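Local coordinates for peptidase M16 inactive domain family protein (Pseudomonas fluorescens, PDB 3GWB) that belongs to the M16 metallopeptidase family and contains an inactive-type M16 domain, its own hydrolase activity being possible but uncertain, at residues L40-G45 with K190-G195; A194-I199 with G224-K229; T318-S323 with P420-K425. All coordinates share one frame; numbering follows the deposited sequence.

Contact 1 of 3, residues L40-G45 with K190-G195; sequences LIFAAG and KAYAAG
The end of strand 35-42, at Phe42 to Ala44, packs against Ala191, the last residue of helix 181-191, and Tyr192, the first beyond it, joining one face of the six-stranded sheet to this helix. Phe42 and Tyr192 carry most of the contact. The two side chains cross at about a right angle, and their rings form an oblique aromatic pair, with planes at 37°. Tyr192 CD2 lies over the centre of one Phe42 face, 3.5 Å above the plane. Phe42 CE1 also comes within 3.5 Å of Tyr192 O. Phe42 CG lies anti to the carbonyl carbon (chi1 -60°), on the side of the helix end. Beyond Phe42 the chain makes an inverse gamma turn centred on Ala43. This brings Ala44 CB to 3.5 Å from Ala191 CB and 3.8 Å from Tyr192 CE1. An alanine in place of Phe42 would probably leave the Tyr192 ring without this aromatic partner and open a gap between strand and helix end. Tyr192 OH donates to a water 2.6 Å away. The water in turn donates to Ala44 O at 2.8 Å. Asn60 also hydrogen-bonds Tyr192 OH, and the ring of His188 stacks on that of Tyr192. Tyr192 thus packs through its ring and is held at its polar tip, so its rotation is probably well restricted.

Contact 2 of 3, residues A194-I199 with G224-K229; sequences AGNVVI and GPALAK
Asn196 and Leu227 are joined by a nearly straight hydrogen bond. Leu227 N donates to Asn196 OD1 at 2.9 Å, with an angle of 172° at the hydrogen. The donor stands above the carbonyl plane of the amide, 53° out of it. The Leu227 side chain crosses the amide obliquely, with its CG 4.0 Å from Asn196 ND2. Ala226 packs next to it, its CB 3.2 Å from Gly195 O. One residue back, Gly195 N gives a weak hydrogen bond to Gly224 O at 3.0 Å. Gly195 presses its bare CA side against Gly224 and Pro225, and a side chain there would collide with Gly224 O. Asn196 OD1 has a second partner, a water 3.1 Å away, which also donates weakly to Leu227 O. Asn196 CG lies anti to the backbone N (chi1 -161°), on the side of Leu227. On its other branch, Asn196 ND2 hydrogen-bonds Ala191 O and Ala43 O. The Asn196 backbone also bonds to that of Ala43. These partners come from the end of helix 181-191 and from just beyond strand 35-42. They hold the amide from the side of the nitrogen, which probably orients OD1 for Leu227 N. The segment 224-229 has no regular structure. It belongs to the connection that leaves helix 207-220 and leads to strand 239-244 of the other large sheet. A single amide therefore ties this connection, a helix end and a strand end together, using its oxygen as acceptor and its nitrogen as donor.

Contact 3 of 3, residues T318-S323 with P420-K425; sequences TRAEMS and PTVAQK
Glu321 and Lys425 share the one backbone hydrogen bond between these segments. Lys425 N donates to Glu321 O at 3.1 Å, and the bond is nearly straight (166°). Gln424 CA approaches the same oxygen at 3.6 Å in a CA-H...O contact. Inside residues 318-323, Met322 N is satisfied by Arg319 O at 2.8 Å. Ala320 O accepts from Ser323 OG, also at 2.8 Å, and weakly from Ser323 N. These bonds close the tight turn that takes the chain from strand 311-319 into helix 323-340. Further on, Thr326 OG1 of that helix is bonded to Met322 O. Strand 414-419 lies in the same five-stranded sheet as strand 311-319, with strand 249-257 between the two. Residues 420-425 leave strand 414-419 and pass over the turn. Ala320 CB touches both Pro420 CG and Val422 CG2, 3.6 Å from each. Thr250 of strand 249-257 touches both Ala320 and Pro420. Thr421 OG1 is bonded to Glu244 OE1 on strand 239-244. On the solvent side, the Glu321 and Lys425 side chains lie side by side and point the same way. Their salt bridge, Glu321 OE2 to Lys425 NZ at 2.9 Å, is less sure because OE2 is modelled too near a neighbouring carbon. The methyl CE of selenomethionine Met322 presses tightly on Lys425 CB at 3.3 Å.

In the fold
Contacts 1 and 2 form one cluster, their centres about 5 Å apart. They share Ala194 and Gly195, and strands 35-42 and 197-203 are neighbours in the six-stranded sheet. Helix 181-191 is followed, after a short linker, by strand 197-203, so contact 2 begins where contact 1 ends. Contact 3 comes later in the chain and lies across the chain's centre, at the five-stranded sheet. Its centre is about 46 Å from that of contact 1 and about 49 Å from that of contact 2. The three contacts therefore sample two sheet-and-helix halves, as expected for M16 proteins. Residues 224-229 lie in the connection to the second sheet, and contact 3 brings the C-terminal residues 420-425 back to residues 318-323.

Contact 1 of 3, residues L40-G45 with K190-G195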
# COMPACT_ATOMS: atom_id res chain seq x y z
N LEU A 40 6.42 -19.31 -3.97
CA LEU A 40 7.66 -19.93 -3.54
C LEU A 40 8.04 -19.36 -2.19
O LEU A 40 8.15 -18.14 -2.02
CB LEU A 40 8.78 -19.65 -4.55
CG LEU A 40 8.92 -20.53 -5.80
CD1 LEU A 40 7.57 -20.73 -6.47
CD2 LEU A 40 9.91 -19.87 -6.76
N ILE A 41 8.21 -20.24 -1.21
CA ILE A 41 8.58 -19.80 0.12
C ILE A 41 9.97 -20.33 0.42
O ILE A 41 10.18 -21.54 0.46
CB ILE A 41 7.59 -20.35 1.19
CG1 ILE A 41 6.16 -19.90 0.90
CG2 ILE A 41 7.99 -19.83 2.55
CD1 ILE A 41 5.55 -20.50 -0.36
N PHE A 42 10.93 -19.43 0.61
CA PHE A 42 12.31 -19.80 0.92
C PHE A 42 12.62 -19.50 2.37
O PHE A 42 12.08 -18.55 2.94
CB PHE A 42 13.31 -18.98 0.08
CG PHE A 42 13.15 -19.13 -1.41
CD1 PHE A 42 13.97 -19.99 -2.11
CD2 PHE A 42 12.19 -18.39 -2.10
CE1 PHE A 42 13.86 -20.11 -3.49
CE2 PHE A 42 12.07 -18.51 -3.49
CZ PHE A 42 12.90 -19.37 -4.18
N ALA A 43 13.47 -20.31 2.98
CA ALA A 43 13.91 -20.05 4.35
C ALA A 43 15.04 -19.04 4.14
O ALA A 43 16.22 -19.34 4.36
CB ALA A 43 14.45 -21.32 4.98
N ALA A 44 14.66 -17.84 3.69
CA ALA A 44 15.61 -16.77 3.39
C ALA A 44 15.20 -15.42 3.99
O ALA A 44 15.32 -14.37 3.35
CB ALA A 44 15.76 -16.62 1.88
N GLY A 45 14.70 -15.44 5.23
CA GLY A 45 14.31 -14.21 5.89
C GLY A 45 15.48 -13.59 6.61
O GLY A 45 16.60 -14.09 6.53
N LYS A 190 22.95 -19.53 -1.61
CA LYS A 190 22.74 -20.30 -0.39
C LYS A 190 21.28 -20.39 0.07
O LYS A 190 20.77 -21.47 0.34
CB LYS A 190 23.57 -19.69 0.74
CG LYS A 190 23.31 -20.28 2.12
CD LYS A 190 24.30 -19.75 3.17
CE LYS A 190 24.07 -18.29 3.49
NZ LYS A 190 22.74 -18.08 4.12
N ALA A 191 20.62 -19.23 0.15
CA ALA A 191 19.24 -19.17 0.64
C ALA A 191 18.15 -19.43 -0.39
O ALA A 191 17.04 -19.82 -0.03
CB ALA A 191 19.01 -17.81 1.31
N TYR A 192 18.45 -19.22 -1.66
CA TYR A 192 17.44 -19.47 -2.68
C TYR A 192 17.65 -20.80 -3.38
O TYR A 192 17.08 -21.07 -4.44
CB TYR A 192 17.40 -18.31 -3.68
CG TYR A 192 16.69 -17.09 -3.12
CD1 TYR A 192 17.28 -16.32 -2.11
CD2 TYR A 192 15.41 -16.74 -3.55
CE1 TYR A 192 16.61 -15.24 -1.54
CE2 TYR A 192 14.73 -15.65 -2.99
CZ TYR A 192 15.34 -14.91 -1.99
OH TYR A 192 14.67 -13.86 -1.42
N ALA A 193 18.47 -21.66 -2.78
CA ALA A 193 18.74 -22.98 -3.33
C ALA A 193 17.43 -23.78 -3.35
O ALA A 193 16.58 -23.64 -2.46
CB ALA A 193 19.80 -23.70 -2.48
N ALA A 194 17.27 -24.62 -4.36
CA ALA A 194 16.06 -25.42 -4.52
C ALA A 194 15.71 -26.26 -3.29
O ALA A 194 14.54 -26.42 -2.96
CB ALA A 194 16.21 -26.32 -5.74
N GLY A 195 16.72 -26.80 -2.62
CA GLY A 195 16.45 -27.60 -1.44
C GLY A 195 15.93 -26.78 -0.27
O GLY A 195 15.47 -27.34 0.73
O HOH W 1 15.75 -13.08 0.87

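Contact 2 of 3, residues A194-I199 with G224-K229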
# COMPACT_ATOMS: atom_id res chain seq x y z
N ALA A 194 17.27 -24.62 -4.36
CA ALA A 194 16.06 -25.42 -4.52
C ALA A 194 15.71 -26.26 -3.29
O ALA A 194 14.54 -26.42 -2.96
CB ALA A 194 16.21 -26.32 -5.74
N GLY A 195 16.72 -26.80 -2.62
CA GLY A 195 16.45 -27.60 -1.44
C GLY A 195 15.93 -26.78 -0.27
O GLY A 195 15.47 -27.34 0.73
N ASN A 196 15.98 -25.45 -0.40
CA ASN A 196 15.54 -24.54 0.66
C ASN A 196 14.21 -23.85 0.35
O ASN A 196 13.85 -22.86 1.00
CB ASN A 196 16.63 -23.47 0.88
CG ASN A 196 16.51 -22.77 2.21
OD1 ASN A 196 16.40 -23.41 3.25
ND2 ASN A 196 16.55 -21.43 2.19
N VAL A 197 13.48 -24.36 -0.63
CA VAL A 197 12.22 -23.74 -1.00
C VAL A 197 10.99 -24.64 -0.95
O VAL A 197 11.08 -25.86 -1.08
CB VAL A 197 12.30 -23.15 -2.43
CG1 VAL A 197 12.22 -24.28 -3.46
CG2 VAL A 197 11.18 -22.11 -2.65
N VAL A 198 9.84 -24.01 -0.74
CA VAL A 198 8.56 -24.71 -0.73
C VAL A 198 7.82 -24.17 -1.95
O VAL A 198 7.73 -22.96 -2.13
CB VAL A 198 7.71 -24.38 0.51
CG1 VAL A 198 6.31 -24.97 0.36
CG2 VAL A 198 8.38 -24.94 1.76
N ILE A 199 7.30 -25.06 -2.79
CA ILE A 199 6.59 -24.65 -4.00
C ILE A 199 5.10 -24.93 -3.83
O ILE A 199 4.69 -26.08 -3.77
CB ILE A 199 7.12 -25.42 -5.23
CG1 ILE A 199 8.59 -25.08 -5.44
CG2 ILE A 199 6.31 -25.07 -6.47
CD1 ILE A 199 9.27 -25.99 -6.44
N GLY A 224 21.20 -26.69 -4.09
CA GLY A 224 21.73 -26.63 -2.73
C GLY A 224 20.76 -27.18 -1.71
O GLY A 224 19.57 -27.31 -1.99
N PRO A 225 21.22 -27.49 -0.49
CA PRO A 225 20.33 -28.03 0.53
C PRO A 225 19.57 -26.96 1.31
O PRO A 225 19.80 -25.76 1.14
CB PRO A 225 21.29 -28.80 1.42
CG PRO A 225 22.49 -27.89 1.43
CD PRO A 225 22.62 -27.50 -0.03
N ALA A 226 18.67 -27.41 2.17
CA ALA A 226 17.89 -26.52 3.01
C ALA A 226 18.83 -26.03 4.11
O ALA A 226 19.75 -26.74 4.51
CB ALA A 226 16.74 -27.27 3.63
N LEU A 227 18.60 -24.80 4.57
CA LEU A 227 19.42 -24.24 5.63
C LEU A 227 18.92 -24.82 6.95
O LEU A 227 17.77 -25.25 7.04
CB LEU A 227 19.32 -22.72 5.64
CG LEU A 227 19.83 -22.03 4.36
CD1 LEU A 227 19.70 -20.53 4.51
CD2 LEU A 227 21.28 -22.44 4.10
N ALA A 228 19.78 -24.83 7.96
CA ALA A 228 19.40 -25.36 9.27
C ALA A 228 18.37 -24.45 9.93
O ALA A 228 18.38 -23.23 9.73
CB ALA A 228 20.62 -25.50 10.15
N LYS A 229 17.49 -25.04 10.72
CA LYS A 229 16.47 -24.27 11.41
C LYS A 229 17.07 -23.46 12.55
O LYS A 229 18.07 -23.86 13.15
CB LYS A 229 15.39 -25.20 11.95
CG LYS A 229 14.60 -25.90 10.85
CD LYS A 229 13.54 -26.82 11.41
CE LYS A 229 12.72 -27.45 10.30
NZ LYS A 229 11.65 -28.32 10.86
O HOH W 2 14.87 -24.32 5.75

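Contact 3 of 3, residues T318-S323 with P420-K425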
# COMPACT_ATOMS: atom_id res chain seq x y z
N THR A 318 -2.66 6.25 22.71
CA THR A 318 -3.59 7.03 23.51
C THR A 318 -3.00 8.40 23.78
O THR A 318 -1.84 8.66 23.49
CB THR A 318 -3.86 6.37 24.88
OG1 THR A 318 -2.63 6.25 25.61
CG2 THR A 318 -4.46 4.98 24.71
N ARG A 319 -3.82 9.29 24.35
CA ARG A 319 -3.36 10.63 24.69
C ARG A 319 -2.27 10.44 25.73
O ARG A 319 -2.40 9.62 26.64
CB ARG A 319 -4.51 11.45 25.27
CG ARG A 319 -5.78 11.42 24.44
CD ARG A 319 -6.82 12.40 24.96
NE ARG A 319 -6.51 13.77 24.57
CZ ARG A 319 -6.52 14.21 23.32
NH1 ARG A 319 -6.82 13.37 22.32
NH2 ARG A 319 -6.23 15.47 23.04
N ALA A 320 -1.19 11.21 25.60
CA ALA A 320 -0.06 11.14 26.52
C ALA A 320 -0.46 11.21 27.99
O ALA A 320 0.07 10.47 28.83
CB ALA A 320 0.94 12.25 26.20
N GLU A 321 -1.40 12.09 28.30
CA GLU A 321 -1.86 12.27 29.67
C GLU A 321 -2.70 11.11 30.19
O GLU A 321 -3.00 11.04 31.38
CB GLU A 321 -2.66 13.57 29.79
CG GLU A 321 -3.70 13.75 28.70
CD GLU A 321 -4.65 14.90 28.98
OE1 GLU A 321 -4.17 15.99 29.37
OE2 GLU A 321 -5.88 14.72 28.81
N MSE A 322 -3.09 10.19 29.30
CA MSE A 322 -3.89 9.04 29.71
C MSE A 322 -3.11 7.72 29.65
O MSE A 322 -3.62 6.68 30.06
CB MSE A 322 -5.13 8.93 28.82
CG MSE A 322 -6.06 10.15 28.86
SE MSE A 322 -6.91 10.38 30.44
CE MSE A 322 -5.80 11.47 31.26
N SER A 323 -1.88 7.78 29.14
CA SER A 323 -1.04 6.60 28.97
C SER A 323 -0.77 5.80 30.24
O SER A 323 -0.84 4.57 30.23
CB SER A 323 0.30 7.00 28.35
OG SER A 323 1.04 7.83 29.23
N PRO A 420 5.92 11.41 25.26
CA PRO A 420 6.47 12.43 26.17
C PRO A 420 6.16 12.10 27.62
O PRO A 420 5.21 11.38 27.92
CB PRO A 420 5.75 13.68 25.73
CG PRO A 420 4.37 13.15 25.45
CD PRO A 420 4.66 11.88 24.67
N THR A 421 6.97 12.65 28.53
CA THR A 421 6.74 12.44 29.96
C THR A 421 5.90 13.61 30.43
O THR A 421 6.41 14.72 30.57
CB THR A 421 8.07 12.40 30.74
OG1 THR A 421 8.82 11.25 30.32
CG2 THR A 421 7.81 12.30 32.24
N VAL A 422 4.61 13.37 30.65
CA VAL A 422 3.70 14.43 31.06
C VAL A 422 2.83 14.07 32.25
O VAL A 422 2.66 12.89 32.58
CB VAL A 422 2.77 14.82 29.89
CG1 VAL A 422 3.57 15.43 28.76
CG2 VAL A 422 2.02 13.60 29.40
N ALA A 423 2.27 15.09 32.90
CA ALA A 423 1.40 14.90 34.05
C ALA A 423 0.16 14.09 33.67
O ALA A 423 -0.47 14.35 32.64
CB ALA A 423 0.98 16.26 34.61
N GLN A 424 -0.17 13.11 34.50
CA GLN A 424 -1.32 12.23 34.28
C GLN A 424 -2.62 12.94 34.65
O GLN A 424 -2.73 13.50 35.74
CB GLN A 424 -1.18 10.97 35.12
CG GLN A 424 0.24 10.42 35.21
CD GLN A 424 1.11 11.12 36.25
OE1 GLN A 424 1.09 12.35 36.37
NE2 GLN A 424 1.88 10.34 37.00
N LYS A 425 -3.62 12.91 33.77
CA LYS A 425 -4.89 13.58 34.05
C LYS A 425 -6.05 12.69 34.53
O LYS A 425 -7.20 13.14 34.56
CB LYS A 425 -5.35 14.37 32.82
CG LYS A 425 -6.44 15.40 33.14
CD LYS A 425 -7.42 15.59 31.98
CE LYS A 425 -6.85 16.44 30.86
NZ LYS A 425 -7.83 16.61 29.75